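PDB 3OBK: delta-aminolevulinic acid dehydratase from Toxoplasma gondii ME49, which catalyses the condensation of two molecules of 5-aminolevulinic acid into porphobilinogen, an early step in the biosynthesis of haem and other tetrapyrroles. Local coordinates for residues A133-S141 with T161-A169. Sequence-based numbering, arbitrary orientation.
Sequences ADVALDPYS and TVHQLCKQA. With PBG (3-[5-(aminomethyl)-4-(carboxymethyl)-1H-pyrrol-3-yl]propanoic acid), chain L.
A chi1 of -173° sets Gln168 CG opposite its own backbone N, and the extended chain beyond it reaches from helix 158-175 to the backbone of Ala136, just where strand 130-135 ends. Its OE1 accepts the N-H of Ala136 at 2.9 Å in a nearly straight bond, the donor tilted 26° from the carbonyl plane. NE2 of the same amide makes a weak bond of 3.4 Å to the carbonyl O of Ala136, so the amide grips the N-H of Ala136 firmly and its carbonyl only weakly. A water helps to orient the amide: it accepts from Gln168 NE2 at 3.2 Å and is hydrogen-bonded to Tyr140 OH, while the Tyr140 ring stands nearly perpendicular to the amide plane.

Apolar groups close round this polar clasp. Val135, its CG1 turned to the helix, lays that methyl against Leu165 CD2 at 3.6 Å and beside the Gln168 carbonyl; its CG2 meets the methyl of Ala169. Farther along the loop, Leu137 splays its two methyls over the helix, CD2 on Leu165 CD2 and CD1 at 4.0 Å from Gln164 CB. The Gln164 chain bends aside, carrying NE2 to the carbonyl O of Met104.

The strand end and the loop after it line the product pocket on the side away from the helix, where the Ala136 methyl lies 3.5 Å from the amino N1 of porphobilinogen. Asp134, also bonded to Ser183, receives a weak bond from the pyrrole N-H. Gln168 thus braces the backbone between Asp134 and Asp138, two aspartates of the product pocket, from behind. In the TIM barrel, helix 158-175 packs antiparallel to strand 130-135 (163° between the short axes) within a beta-alpha-beta unit leading to strand 179-182; strand 130-135 itself lies between 89-95 and 179-182, parallel to both, and helix 189-199 flanks the helix at Val162, Cys166 and Ala169.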
loop_
_atom_site.group_PDB
_atom_site.type_symbol
_atom_site.label_atom_id
_atom_site.label_comp_id
_atom_site.label_asym_id
_atom_site.label_seq_id
_atom_site.Cartn_x
_atom_site.Cartn_y
_atom_site.Cartn_z
ATOM N N ALA A 133 26.305 -26.376 -6.983
ATOM C CA ALA A 133 26.025 -27.814 -7.052
ATOM C C ALA A 133 24.599 -28.039 -6.589
ATOM O O ALA A 133 24.178 -27.460 -5.604
ATOM C CB ALA A 133 26.977 -28.572 -6.179
ATOM N N ASP A 134 23.850 -28.880 -7.286
ATOM C CA ASP A 134 22.500 -29.180 -6.879
ATOM C C ASP A 134 22.520 -30.010 -5.581
ATOM O O ASP A 134 23.491 -30.731 -5.315
ATOM C CB ASP A 134 21.808 -29.939 -8.003
ATOM C CG ASP A 134 20.337 -30.126 -7.765
ATOM O OD1 ASP A 134 19.524 -29.315 -8.302
ATOM O OD2 ASP A 134 19.995 -31.094 -7.038
ATOM N N VAL A 135 21.468 -29.863 -4.766
ATOM C CA VAL A 135 21.235 -30.729 -3.606
ATOM C C VAL A 135 19.851 -31.345 -3.756
ATOM O O VAL A 135 18.856 -30.648 -3.918
ATOM C CB VAL A 135 21.384 -29.986 -2.271
ATOM C CG1 VAL A 135 20.938 -30.868 -1.082
ATOM C CG2 VAL A 135 22.831 -29.498 -2.103
ATOM N N ALA A 136 19.810 -32.665 -3.728
ATOM C CA ALA A 136 18.626 -33.440 -4.084
ATOM C C ALA A 136 19.095 -34.838 -4.396
ATOM O O ALA A 136 20.218 -35.046 -4.884
ATOM C CB ALA A 136 17.877 -32.852 -5.274
ATOM N N LEU A 137 18.252 -35.803 -4.087
ATOM C CA LEU A 137 18.679 -37.190 -4.169
ATOM C C LEU A 137 18.350 -37.793 -5.502
ATOM O O LEU A 137 18.713 -38.906 -5.751
ATOM C CB LEU A 137 18.021 -38.014 -3.076
ATOM C CG LEU A 137 18.257 -37.504 -1.664
ATOM C CD1 LEU A 137 17.631 -38.464 -0.661
ATOM C CD2 LEU A 137 19.726 -37.329 -1.364
ATOM N N ASP A 138 17.649 -37.090 -6.375
ATOM C CA ASP A 138 17.124 -37.814 -7.528
ATOM C C ASP A 138 18.182 -38.327 -8.468
ATOM O O ASP A 138 17.976 -39.353 -9.074
ATOM C CB ASP A 138 15.976 -37.115 -8.288
ATOM C CG ASP A 138 16.160 -35.634 -8.471
ATOM O OD1 ASP A 138 16.598 -34.919 -7.541
ATOM O OD2 ASP A 138 15.739 -35.176 -9.555
ATOM N N PRO A 139 19.321 -37.638 -8.588
ATOM C CA PRO A 139 20.314 -38.210 -9.489
ATOM C C PRO A 139 20.906 -39.491 -8.945
ATOM O O PRO A 139 21.572 -40.216 -9.668
ATOM C CB PRO A 139 21.399 -37.117 -9.585
ATOM C CG PRO A 139 20.758 -35.828 -9.106
ATOM C CD PRO A 139 19.643 -36.253 -8.179
ATOM N N TYR A 140 20.704 -39.743 -7.664
ATOM C CA TYR A 140 21.278 -40.906 -6.999
ATOM C C TYR A 140 20.232 -41.899 -6.565
ATOM O O TYR A 140 20.566 -42.913 -5.988
ATOM C CB TYR A 140 22.027 -40.444 -5.760
ATOM C CG TYR A 140 23.046 -39.380 -6.064
ATOM C CD1 TYR A 140 24.349 -39.718 -6.411
ATOM C CD2 TYR A 140 22.707 -38.028 -6.008
ATOM C CE1 TYR A 140 25.274 -38.753 -6.663
ATOM C CE2 TYR A 140 23.627 -37.067 -6.282
ATOM C CZ TYR A 140 24.902 -37.434 -6.607
ATOM O OH TYR A 140 25.817 -36.465 -6.879
ATOM N N SER A 141 18.970 -41.587 -6.818
ATOM C CA SER A 141 17.871 -42.381 -6.309
ATOM C C SER A 141 17.445 -43.401 -7.344
ATOM O O SER A 141 17.220 -43.063 -8.502
ATOM C CB SER A 141 16.683 -41.489 -5.947
ATOM O OG SER A 141 15.498 -42.241 -5.864
ATOM N N THR A 161 14.791 -37.351 4.664
ATOM C CA THR A 161 15.367 -36.805 3.436
ATOM C C THR A 161 16.215 -35.589 3.738
ATOM O O THR A 161 17.309 -35.479 3.217
ATOM C CB THR A 161 14.303 -36.488 2.378
ATOM O OG1 THR A 161 13.721 -37.711 1.932
ATOM C CG2 THR A 161 14.926 -35.742 1.180
ATOM N N VAL A 162 15.757 -34.711 4.627
ATOM C CA VAL A 162 16.559 -33.542 4.990
ATOM C C VAL A 162 17.925 -33.964 5.564
ATOM O O VAL A 162 18.965 -33.399 5.215
ATOM C CB VAL A 162 15.794 -32.586 5.952
ATOM C CG1 VAL A 162 16.704 -31.454 6.472
ATOM C CG2 VAL A 162 14.583 -31.999 5.228
ATOM N N HIS A 163 17.927 -34.990 6.409
ATOM C CA HIS A 163 19.182 -35.486 6.986
ATOM C C HIS A 163 20.187 -35.866 5.883
ATOM O O HIS A 163 21.357 -35.472 5.957
ATOM C CB HIS A 163 18.896 -36.669 7.905
ATOM C CG HIS A 163 20.057 -37.086 8.767
ATOM N ND1 HIS A 163 21.076 -36.225 9.143
ATOM C CD2 HIS A 163 20.319 -38.270 9.376
ATOM C CE1 HIS A 163 21.924 -36.869 9.929
ATOM N NE2 HIS A 163 21.480 -38.104 10.097
ATOM N N GLN A 164 19.713 -36.595 4.864
ATOM C CA GLN A 164 20.532 -36.938 3.697
ATOM C C GLN A 164 21.022 -35.701 2.958
ATOM O O GLN A 164 22.192 -35.624 2.563
ATOM C CB GLN A 164 19.768 -37.818 2.700
ATOM C CG GLN A 164 19.296 -39.196 3.186
ATOM C CD GLN A 164 20.404 -40.051 3.771
ATOM O OE1 GLN A 164 20.831 -39.820 4.881
ATOM N NE2 GLN A 164 20.858 -41.047 3.026
ATOM N N LEU A 165 20.136 -34.729 2.758
ATOM C CA LEU A 165 20.521 -33.511 2.032
ATOM C C LEU A 165 21.557 -32.691 2.801
ATOM O O LEU A 165 22.417 -32.026 2.184
ATOM C CB LEU A 165 19.311 -32.635 1.762
ATOM C CG LEU A 165 18.188 -33.234 0.942
ATOM C CD1 LEU A 165 17.011 -32.267 0.912
ATOM C CD2 LEU A 165 18.682 -33.573 -0.432
ATOM N N CYS A 166 21.482 -32.734 4.136
ATOM C CA CYS A 166 22.498 -32.099 4.961
ATOM C C CYS A 166 23.856 -32.748 4.735
ATOM O O CYS A 166 24.875 -32.048 4.633
ATOM C CB CYS A 166 22.127 -32.115 6.437
ATOM S SG CYS A 166 20.735 -30.989 6.829
ATOM N N LYS A 167 23.881 -34.065 4.603
ATOM C CA LYS A 167 25.149 -34.736 4.368
ATOM C C LYS A 167 25.659 -34.368 3.000
ATOM O O LYS A 167 26.820 -34.065 2.853
ATOM C CB LYS A 167 25.025 -36.256 4.472
ATOM C CG LYS A 167 24.801 -36.792 5.878
ATOM C CD LYS A 167 24.447 -38.252 5.744
ATOM C CE LYS A 167 24.311 -38.975 7.047
ATOM N NZ LYS A 167 24.422 -40.454 6.763
ATOM N N GLN A 168 24.775 -34.399 2.011
ATOM C CA GLN A 168 25.108 -34.015 0.655
ATOM C C GLN A 168 25.650 -32.618 0.573
ATOM O O GLN A 168 26.685 -32.403 -0.075
ATOM C CB GLN A 168 23.914 -34.112 -0.292
ATOM C CG GLN A 168 24.296 -33.870 -1.760
ATOM C CD GLN A 168 23.123 -33.933 -2.691
ATOM O OE1 GLN A 168 21.978 -33.834 -2.262
ATOM N NE2 GLN A 168 23.395 -34.109 -3.973
ATOM N N ALA A 169 24.963 -31.668 1.195
ATOM C CA ALA A 169 25.442 -30.269 1.154
ATOM C C ALA A 169 26.830 -30.107 1.788
ATOM O O ALA A 169 27.623 -29.316 1.297
ATOM C CB ALA A 169 24.417 -29.260 1.793
HETATM C CHA PBG L . 16.436 -32.385 -9.485
HETATM C C1A PBG L . 16.455 -31.396 -10.605
HETATM C C2A PBG L . 15.589 -31.364 -11.694
HETATM C C3A PBG L . 15.982 -30.281 -12.460
HETATM C C4A PBG L . 17.002 -29.644 -11.778
HETATM N NA PBG L . 17.291 -30.350 -10.676
HETATM C C5A PBG L . 14.550 -32.380 -12.104
HETATM C C6A PBG L . 13.359 -32.493 -11.254
HETATM O O1A PBG L . 13.449 -32.028 -10.087
HETATM O O2A PBG L . 12.349 -33.106 -11.668
HETATM C C7A PBG L . 15.399 -29.899 -13.765
HETATM C C8A PBG L . 16.146 -28.900 -14.566
HETATM C C9A PBG L . 15.769 -28.724 -15.978
HETATM O O3A PBG L . 16.610 -28.240 -16.730
HETATM O O4A PBG L . 14.791 -29.279 -16.502
HETATM N N1 PBG L . 16.118 -31.915 -8.176
HETATM O O HOH W 1 26.305 -35.020 -4.827
#